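Local coordinates for chain length determinant protein (Shigella flexneri, PDB 4E2H) that probably helps set the number of repeat units in lipopolysaccharide O-antigen chains, acting from the periplasmic side of the inner membrane, at residues Asn125-Leu137 against Tyr209-Lys221. Numbering follows the deposited sequence.
Sequences NIALGRKNLQDSL and YYQTRQNLLDIEK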
# COMPACT_ATOMS: atom_id res chain seq x y z
N ASN C 125 6.85 -4.14 -9.90
CA ASN C 125 6.18 -3.34 -8.88
C ASN C 125 6.00 -1.89 -9.30
O ASN C 125 4.94 -1.29 -9.05
CB ASN C 125 6.97 -3.37 -7.56
CG ASN C 125 6.60 -4.54 -6.66
OD1 ASN C 125 5.94 -4.36 -5.64
ND2 ASN C 125 7.05 -5.73 -7.02
N ILE C 126 7.05 -1.33 -9.90
CA ILE C 126 7.04 0.06 -10.36
C ILE C 126 5.99 0.22 -11.44
O ILE C 126 5.08 1.03 -11.32
CB ILE C 126 8.39 0.48 -10.96
CG1 ILE C 126 9.45 0.56 -9.88
CG2 ILE C 126 8.27 1.83 -11.64
CD1 ILE C 126 10.82 0.84 -10.42
N ALA C 127 6.14 -0.57 -12.50
CA ALA C 127 5.19 -0.55 -13.59
C ALA C 127 3.77 -0.57 -13.05
O ALA C 127 2.93 0.20 -13.52
CB ALA C 127 5.43 -1.72 -14.52
N LEU C 128 3.50 -1.42 -12.07
CA LEU C 128 2.12 -1.59 -11.56
C LEU C 128 1.67 -0.48 -10.59
O LEU C 128 0.49 -0.12 -10.54
CB LEU C 128 1.90 -2.98 -10.93
CG LEU C 128 0.62 -3.25 -10.13
CD1 LEU C 128 -0.42 -4.03 -10.96
CD2 LEU C 128 0.96 -4.04 -8.86
N GLY C 129 2.61 0.07 -9.82
CA GLY C 129 2.26 1.20 -8.99
C GLY C 129 2.05 2.40 -9.90
O GLY C 129 1.35 3.36 -9.56
N ARG C 130 2.67 2.34 -11.07
CA ARG C 130 2.65 3.46 -11.99
C ARG C 130 1.38 3.44 -12.85
O ARG C 130 0.71 4.46 -13.01
CB ARG C 130 3.92 3.46 -12.82
CG ARG C 130 4.14 4.74 -13.57
CD ARG C 130 4.32 4.43 -15.04
NE ARG C 130 5.48 3.57 -15.23
CZ ARG C 130 6.72 3.96 -14.96
NH1 ARG C 130 6.94 5.18 -14.49
NH2 ARG C 130 7.74 3.12 -15.15
N LYS C 131 1.04 2.28 -13.40
CA LYS C 131 -0.28 2.14 -14.02
C LYS C 131 -1.34 2.48 -12.98
O LYS C 131 -2.21 3.30 -13.24
CB LYS C 131 -0.50 0.73 -14.58
N ASN C 132 -1.25 1.89 -11.80
CA ASN C 132 -2.20 2.22 -10.75
C ASN C 132 -2.46 3.71 -10.61
O ASN C 132 -3.59 4.14 -10.37
CB ASN C 132 -1.75 1.64 -9.40
CG ASN C 132 -2.38 0.29 -9.12
OD1 ASN C 132 -3.43 -0.05 -9.69
ND2 ASN C 132 -1.76 -0.49 -8.23
N LEU C 133 -1.42 4.52 -10.77
CA LEU C 133 -1.57 5.95 -10.53
C LEU C 133 -1.99 6.73 -11.78
O LEU C 133 -2.92 7.53 -11.72
CB LEU C 133 -0.30 6.54 -9.93
CG LEU C 133 0.04 5.97 -8.54
CD1 LEU C 133 1.12 6.80 -7.87
CD2 LEU C 133 -1.20 5.88 -7.66
N GLN C 134 -1.31 6.51 -12.91
CA GLN C 134 -1.69 7.18 -14.13
C GLN C 134 -3.21 7.07 -14.31
O GLN C 134 -3.86 8.06 -14.60
CB GLN C 134 -0.89 6.65 -15.33
CG GLN C 134 0.58 7.12 -15.29
CD GLN C 134 1.50 6.30 -16.18
OE1 GLN C 134 1.18 5.14 -16.53
NE2 GLN C 134 2.65 6.88 -16.57
N ASP C 135 -3.77 5.88 -14.06
CA ASP C 135 -5.22 5.74 -13.98
C ASP C 135 -5.83 6.85 -13.15
O ASP C 135 -6.55 7.71 -13.67
CB ASP C 135 -5.61 4.42 -13.30
CG ASP C 135 -5.37 3.20 -14.18
OD1 ASP C 135 -4.70 3.34 -15.24
OD2 ASP C 135 -5.86 2.10 -13.81
N SER C 136 -5.55 6.82 -11.86
CA SER C 136 -6.22 7.70 -10.92
C SER C 136 -5.99 9.16 -11.26
O SER C 136 -6.73 10.03 -10.79
CB SER C 136 -5.79 7.41 -9.49
OG SER C 136 -5.96 8.58 -8.70
N LEU C 137 -4.96 9.45 -12.04
CA LEU C 137 -4.79 10.82 -12.53
C LEU C 137 -5.76 11.05 -13.69
O LEU C 137 -6.66 11.88 -13.61
CB LEU C 137 -3.36 11.08 -12.98
CG LEU C 137 -2.34 11.38 -11.88
CD1 LEU C 137 -1.06 11.86 -12.52
CD2 LEU C 137 -2.90 12.42 -10.93
N TYR C 209 -5.28 14.97 -5.70
CA TYR C 209 -4.77 15.00 -7.05
C TYR C 209 -3.32 15.47 -7.03
O TYR C 209 -2.48 14.91 -7.74
CB TYR C 209 -5.59 15.92 -7.92
CG TYR C 209 -4.99 16.10 -9.28
CD1 TYR C 209 -5.09 15.09 -10.24
CD2 TYR C 209 -4.32 17.25 -9.62
CE1 TYR C 209 -4.53 15.25 -11.51
CE2 TYR C 209 -3.76 17.42 -10.88
CZ TYR C 209 -3.86 16.42 -11.82
OH TYR C 209 -3.30 16.60 -13.07
N TYR C 210 -3.02 16.50 -6.24
CA TYR C 210 -1.64 16.97 -6.18
C TYR C 210 -0.71 15.95 -5.51
O TYR C 210 0.42 15.78 -5.96
CB TYR C 210 -1.54 18.35 -5.52
CG TYR C 210 -2.46 19.34 -6.16
CD1 TYR C 210 -2.32 19.67 -7.50
CD2 TYR C 210 -3.50 19.94 -5.45
CE1 TYR C 210 -3.19 20.56 -8.13
CE2 TYR C 210 -4.37 20.85 -6.05
CZ TYR C 210 -4.21 21.15 -7.40
OH TYR C 210 -5.06 22.04 -8.03
N GLN C 211 -1.19 15.27 -4.47
CA GLN C 211 -0.36 14.25 -3.79
C GLN C 211 -0.03 13.14 -4.75
O GLN C 211 1.12 12.72 -4.89
CB GLN C 211 -1.10 13.62 -2.61
CG GLN C 211 -1.46 14.57 -1.48
CD GLN C 211 -2.27 13.88 -0.41
OE1 GLN C 211 -2.28 12.65 -0.33
NE2 GLN C 211 -2.97 14.67 0.42
N THR C 212 -1.08 12.65 -5.40
CA THR C 212 -0.95 11.60 -6.38
C THR C 212 0.07 12.01 -7.45
O THR C 212 0.94 11.23 -7.83
CB THR C 212 -2.32 11.31 -7.02
OG1 THR C 212 -3.07 10.42 -6.16
CG2 THR C 212 -2.14 10.70 -8.38
N ARG C 213 -0.01 13.26 -7.90
CA ARG C 213 0.83 13.72 -9.01
C ARG C 213 2.30 13.75 -8.65
O ARG C 213 3.17 13.45 -9.47
CB ARG C 213 0.39 15.11 -9.50
CG ARG C 213 1.26 15.62 -10.64
CD ARG C 213 0.49 16.53 -11.59
NE ARG C 213 1.13 17.84 -11.67
CZ ARG C 213 0.69 18.93 -11.04
NH1 ARG C 213 -0.42 18.88 -10.31
NH2 ARG C 213 1.36 20.07 -11.15
N GLN C 214 2.57 14.16 -7.41
CA GLN C 214 3.93 14.19 -6.88
C GLN C 214 4.39 12.76 -6.69
O GLN C 214 5.55 12.43 -6.92
CB GLN C 214 3.97 14.97 -5.57
CG GLN C 214 5.33 14.98 -4.89
CD GLN C 214 6.43 15.57 -5.76
OE1 GLN C 214 7.23 14.84 -6.35
NE2 GLN C 214 6.47 16.90 -5.84
N ASN C 215 3.46 11.89 -6.28
CA ASN C 215 3.80 10.50 -6.03
C ASN C 215 4.29 9.82 -7.29
O ASN C 215 5.15 8.94 -7.23
CB ASN C 215 2.61 9.74 -5.47
CG ASN C 215 3.02 8.48 -4.75
OD1 ASN C 215 4.15 8.00 -4.89
ND2 ASN C 215 2.09 7.92 -3.97
N LEU C 216 3.76 10.23 -8.43
CA LEU C 216 4.21 9.68 -9.70
C LEU C 216 5.58 10.23 -10.01
O LEU C 216 6.45 9.50 -10.50
CB LEU C 216 3.23 10.02 -10.83
CG LEU C 216 3.36 9.22 -12.14
CD1 LEU C 216 2.06 8.51 -12.48
CD2 LEU C 216 3.78 10.13 -13.29
N LEU C 217 5.79 11.51 -9.71
CA LEU C 217 7.11 12.14 -9.88
C LEU C 217 8.17 11.34 -9.10
O LEU C 217 9.24 11.02 -9.63
CB LEU C 217 7.09 13.57 -9.34
CG LEU C 217 7.23 14.76 -10.31
CD1 LEU C 217 6.32 14.61 -11.53
CD2 LEU C 217 6.95 16.08 -9.57
N ASP C 218 7.85 11.05 -7.85
CA ASP C 218 8.73 10.30 -6.97
C ASP C 218 9.07 8.92 -7.53
O ASP C 218 10.24 8.54 -7.55
CB ASP C 218 8.12 10.19 -5.56
CG ASP C 218 8.11 11.53 -4.82
OD1 ASP C 218 8.84 12.46 -5.26
OD2 ASP C 218 7.39 11.64 -3.81
N ILE C 219 8.07 8.19 -8.01
CA ILE C 219 8.32 6.86 -8.56
C ILE C 219 9.48 6.84 -9.56
O ILE C 219 10.33 5.93 -9.49
CB ILE C 219 7.09 6.25 -9.22
CG1 ILE C 219 6.09 5.81 -8.15
CG2 ILE C 219 7.48 5.04 -10.03
CD1 ILE C 219 5.18 4.69 -8.60
N GLU C 220 9.55 7.83 -10.45
CA GLU C 220 10.62 7.86 -11.46
C GLU C 220 12.04 8.08 -10.90
O GLU C 220 12.94 8.46 -11.65
CB GLU C 220 10.32 8.90 -12.55
CG GLU C 220 9.75 8.32 -13.84
CD GLU C 220 8.23 8.31 -13.86
OE1 GLU C 220 7.62 8.83 -12.90
OE2 GLU C 220 7.64 7.78 -14.83
N LYS C 221 12.24 7.83 -9.61
CA LYS C 221 13.59 7.85 -9.03
C LYS C 221 14.21 6.45 -8.85
O LYS C 221 13.51 5.45 -8.64
CB LYS C 221 13.60 8.61 -7.70
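I126, R130 and L137 lie opposite I219, L216 and Y209, an antiparallel register in which the axes of 125-137 and 209-219 approach to 9.9 Å with 148° between their N-to-C directions. Two branched residues meet at one end: CG2 of I126 lies 3.7 Å from CG2 of I219, the side chains running past one another in opposite senses. I219 also sends CD1 over the backbone of G129, 4.1 Å from the G129 C atom, where the helix surface carries no side chain. Midway, a chi1 of -165° turns CG of L216 away from the backbone N and, together with an unusual chi2, lays CD1 against L133 and Q134; that methyl is 4.0 Å from L133 CB and 3.5 Å from Q134 CG. L133 CD1 in turn rests 4.1 Å from N215 CB, the two side chains crossing nearly at right angles.

The packing joins the long helix 97-164, the extended spine of this Wzz periplasmic domain, to the short helix 207-219 that runs back along it, while V34 of helix 26-35 touches N215 and I219. At the far end the L137 side chain packs beside the Y209 ring and against T212, though the placing of its CD2 methyl is doubtful; that ring also stacks with F205, and its hydroxyl is hydrogen-bonded to E141.

One salt bridge spans the pair just where E220 leaves helical geometry. R130, bent at chi2 and chi3, brings NH1 to 2.7 Å from E220 OE2; the carboxylate sits at the guanidinium edge, its plane turned 42° from it. The outer side of helix 207-219 faces a second subunit, with R213 and D218 salt-bridged to E146 and R138 of that neighbouring chain.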